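Local atomic coordinates of endonuclease III (Geobacillus stearothermophilus, PDB entry 1ORN), a protein that probably excises damaged bases from DNA as a glycosylase of the HhH-GPD superfamily that carries a [4Fe-4S] cluster, forming a covalent intermediate with the DNA strand. Residues L42-T47 with R87-N92. Residues are numbered along the deposited sequence; the frame is centred on the assembly and turned at random.
With nucleotides of chain B; nucleotides of chain A.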
loop_
_atom_site.group_PDB
_atom_site.type_symbol
_atom_site.label_atom_id
_atom_site.label_comp_id
_atom_site.label_asym_id
_atom_site.label_seq_id
_atom_site.Cartn_x
_atom_site.Cartn_y
_atom_site.Cartn_z
ATOM N N LEU C 42 10.230 1.209 -0.952
ATOM C CA LEU C 42 10.682 2.255 -0.034
ATOM C C LEU C 42 9.546 2.724 0.885
ATOM O O LEU C 42 9.791 3.164 2.014
ATOM C CB LEU C 42 11.230 3.460 -0.823
ATOM C CG LEU C 42 12.523 3.278 -1.632
ATOM C CD1 LEU C 42 12.858 4.579 -2.352
ATOM C CD2 LEU C 42 13.669 2.881 -0.699
ATOM N N SER C 43 8.313 2.618 0.392
ATOM C CA SER C 43 7.107 3.037 1.107
ATOM C C SER C 43 6.779 2.277 2.392
ATOM O O SER C 43 6.020 2.770 3.229
ATOM C CB SER C 43 5.903 2.957 0.154
ATOM O OG SER C 43 4.692 3.297 0.802
ATOM N N ALA C 44 7.329 1.079 2.553
ATOM C CA ALA C 44 7.037 0.295 3.750
ATOM C C ALA C 44 7.451 1.037 5.022
ATOM O O ALA C 44 8.619 1.366 5.199
ATOM C CB ALA C 44 7.749 -1.058 3.681
ATOM N N GLN C 45 6.486 1.290 5.904
ATOM C CA GLN C 45 6.756 1.986 7.167
ATOM C C GLN C 45 7.341 3.387 6.976
ATOM O O GLN C 45 8.169 3.833 7.776
ATOM C CB GLN C 45 7.713 1.156 8.032
ATOM C CG GLN C 45 7.290 -0.290 8.212
ATOM C CD GLN C 45 5.896 -0.430 8.780
ATOM O OE1 GLN C 45 5.575 0.138 9.831
ATOM N NE2 GLN C 45 5.049 -1.198 8.091
ATOM N N CYS C 46 6.905 4.074 5.924
ATOM C CA CYS C 46 7.372 5.428 5.625
ATOM C C CYS C 46 6.210 6.210 5.005
ATOM O O CYS C 46 5.296 5.617 4.425
ATOM C CB CYS C 46 8.554 5.368 4.647
ATOM S SG CYS C 46 9.366 6.966 4.316
ATOM N N THR C 47 6.234 7.534 5.140
ATOM C CA THR C 47 5.174 8.375 4.586
ATOM C C THR C 47 5.382 8.632 3.092
ATOM O O THR C 47 6.517 8.697 2.613
ATOM C CB THR C 47 5.113 9.741 5.310
ATOM O OG1 THR C 47 6.294 10.495 5.007
ATOM C CG2 THR C 47 5.020 9.542 6.825
ATOM N N ARG C 87 19.303 0.619 5.482
ATOM C CA ARG C 87 20.319 -0.395 5.279
ATOM C C ARG C 87 19.688 -1.622 4.639
ATOM O O ARG C 87 20.178 -2.125 3.629
ATOM C CB ARG C 87 20.987 -0.768 6.600
ATOM C CG ARG C 87 21.721 0.387 7.258
ATOM C CD ARG C 87 22.803 -0.131 8.187
ATOM N NE ARG C 87 23.479 0.947 8.900
ATOM C CZ ARG C 87 22.935 1.640 9.895
ATOM N NH1 ARG C 87 21.700 1.367 10.303
ATOM N NH2 ARG C 87 23.629 2.603 10.486
ATOM N N ASN C 88 18.588 -2.094 5.213
ATOM C CA ASN C 88 17.913 -3.258 4.661
ATOM C C ASN C 88 17.312 -2.957 3.291
ATOM O O ASN C 88 17.388 -3.781 2.383
ATOM C CB ASN C 88 16.827 -3.760 5.617
ATOM C CG ASN C 88 17.406 -4.400 6.877
ATOM O OD1 ASN C 88 18.449 -5.052 6.828
ATOM N ND2 ASN C 88 16.724 -4.227 8.002
ATOM N N LYS C 89 16.726 -1.776 3.128
ATOM C CA LYS C 89 16.126 -1.431 1.842
ATOM C C LYS C 89 17.159 -1.320 0.724
ATOM O O LYS C 89 16.951 -1.856 -0.367
ATOM C CB LYS C 89 15.292 -0.149 1.973
ATOM C CG LYS C 89 13.999 -0.394 2.753
ATOM C CD LYS C 89 13.185 0.868 3.003
ATOM C CE LYS C 89 11.850 0.508 3.644
ATOM N NZ LYS C 89 11.020 1.708 3.947
ATOM N N ALA C 90 18.281 -0.654 0.992
ATOM C CA ALA C 90 19.327 -0.525 -0.018
ATOM C C ALA C 90 19.823 -1.910 -0.427
ATOM O O ALA C 90 19.993 -2.189 -1.618
ATOM C CB ALA C 90 20.487 0.323 0.517
ATOM N N ARG C 91 20.039 -2.791 0.549
ATOM C CA ARG C 91 20.508 -4.137 0.244
ATOM C C ARG C 91 19.460 -4.901 -0.559
ATOM O O ARG C 91 19.791 -5.570 -1.541
ATOM C CB ARG C 91 20.852 -4.899 1.533
ATOM N N ASN C 92 18.196 -4.794 -0.153
ATOM C CA ASN C 92 17.112 -5.474 -0.866
ATOM C C ASN C 92 16.975 -4.948 -2.298
ATOM O O ASN C 92 16.766 -5.722 -3.231
ATOM C CB ASN C 92 15.784 -5.286 -0.126
ATOM C CG ASN C 92 15.668 -6.159 1.112
ATOM O OD1 ASN C 92 14.839 -5.900 1.993
ATOM N ND2 ASN C 92 16.482 -7.207 1.179
ATOM P P DG B 8 2.654 0.374 5.750
ATOM O OP1 DG B 8 1.621 -0.274 6.593
ATOM O OP2 DG B 8 3.469 1.491 6.317
ATOM O "O5'" DG B 8 3.670 -0.735 5.232
ATOM C "C5'" DG B 8 3.226 -2.057 4.927
ATOM C "C4'" DG B 8 4.410 -2.886 4.493
ATOM O "O4'" DG B 8 5.423 -2.861 5.526
ATOM C "C3'" DG B 8 4.164 -4.357 4.173
ATOM O "O3'" DG B 8 4.983 -4.649 3.041
ATOM C "C2'" DG B 8 4.631 -5.076 5.433
ATOM C "C1'" DG B 8 5.749 -4.179 5.946
ATOM N N9 DG B 8 5.899 -4.138 7.398
ATOM C C8 DG B 8 4.906 -4.199 8.344
ATOM N N7 DG B 8 5.354 -4.071 9.566
ATOM C C5 DG B 8 6.727 -3.929 9.417
ATOM C C6 DG B 8 7.750 -3.740 10.394
ATOM O O6 DG B 8 7.636 -3.628 11.619
ATOM N N1 DG B 8 9.010 -3.669 9.808
ATOM C C2 DG B 8 9.257 -3.755 8.458
ATOM N N2 DG B 8 10.543 -3.672 8.086
ATOM N N3 DG B 8 8.311 -3.912 7.539
ATOM C C4 DG B 8 7.082 -3.991 8.086
ATOM P P DG A 6 18.188 -0.337 9.165
ATOM O OP1 DG A 6 18.214 -0.582 7.695
ATOM O OP2 DG A 6 19.444 -0.455 9.952
ATOM O "O5'" DG A 6 17.572 1.110 9.407
ATOM C "C5'" DG A 6 17.747 1.807 10.643
ATOM C "C4'" DG A 6 17.059 3.150 10.564
ATOM O "O4'" DG A 6 15.640 2.963 10.343
ATOM C "C3'" DG A 6 17.167 4.068 11.782
ATOM O "O3'" DG A 6 17.170 5.411 11.293
ATOM C "C2'" DG A 6 15.840 3.844 12.487
ATOM C "C1'" DG A 6 14.918 3.739 11.286
ATOM N N9 DG A 6 13.626 3.097 11.508
ATOM C C8 DG A 6 13.329 2.121 12.426
ATOM N N7 DG A 6 12.082 1.731 12.375
ATOM C C5 DG A 6 11.523 2.500 11.362
ATOM C C6 DG A 6 10.202 2.513 10.845
ATOM O O6 DG A 6 9.236 1.825 11.188
ATOM N N1 DG A 6 10.061 3.449 9.822
ATOM C C2 DG A 6 11.067 4.266 9.354
ATOM N N2 DG A 6 10.734 5.121 8.361
ATOM N N3 DG A 6 12.303 4.255 9.823
ATOM C C4 DG A 6 12.460 3.352 10.820
ATOM P P DA B 6 -0.327 4.870 10.817
ATOM O OP1 DA B 6 -1.681 5.233 10.332
ATOM O OP2 DA B 6 -0.037 3.470 11.217
ATOM O "O5'" DA B 6 0.727 5.330 9.713
ATOM C "C5'" DA B 6 0.695 6.666 9.209
ATOM C "C4'" DA B 6 1.853 6.916 8.271
ATOM O "O4'" DA B 6 3.103 6.920 8.999
ATOM C "C3'" DA B 6 2.020 5.899 7.139
ATOM O "O3'" DA B 6 2.398 6.596 5.953
ATOM C "C2'" DA B 6 3.190 5.050 7.607
ATOM C "C1'" DA B 6 4.036 6.077 8.343
ATOM N N9 DA B 6 4.936 5.543 9.363
ATOM C C8 DA B 6 4.691 4.533 10.261
ATOM N N7 DA B 6 5.685 4.304 11.081
ATOM C C5 DA B 6 6.654 5.220 10.697
ATOM C C6 DA B 6 7.946 5.493 11.182
ATOM N N6 DA B 6 8.506 4.848 12.211
ATOM N N1 DA B 6 8.652 6.467 10.569
ATOM C C2 DA B 6 8.091 7.118 9.544
ATOM N N3 DA B 6 6.888 6.956 9.000
ATOM C C4 DA B 6 6.210 5.980 9.630
#
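Lys89 reaches from helix 86-103 to two backbone carbonyls at the C-terminal end of helix 33-43 and the turn that follows, and so ties together two DNA-contacting parts of this HhH-GPD glycosylase. Its NZ lies 2.7 Å from Leu42 O, which it meets from above the carbonyl plane, 47° out of it. The second bond, equally short from NZ to Ala44 O, comes in plane on a lone pair with a C=O...N angle of 144°. Extended beyond CG, the lysine reaches across at full length to the two carbonyls, while Leu42 CD2 packs 4.2 Å from Lys89 CD. With an alanine in place of Lys89, Leu42 O and Ala44 O would probably lose their shared donor, and the turn one of its ties to helix 86-103.

The two bonds probably help to hold the type II beta turn from Ser43 to Cys46, closed by Cys46 N on Ser43 O. Ile83 touches both Lys89 and Cys46, and Val51 of helix 48-61 also packs on Cys46. The turn presents Gln45 to the duplex: its O accepts bonds from N1 and N2 of DG6 of chain A, probably the estranged guanine, while its side chain, bent at chi2 (-56°), lays CG and CD against the base of DG8 of chain B. Gln45 NE2 donates to O4' of that nucleotide. At the N-terminal end of helix 86-103, the phosphate of DG6 of chain A is gripped through OP1 by Asn88 N, and Arg87 NH1 meets OP2 in the guanidinium plane at 2.9 Å.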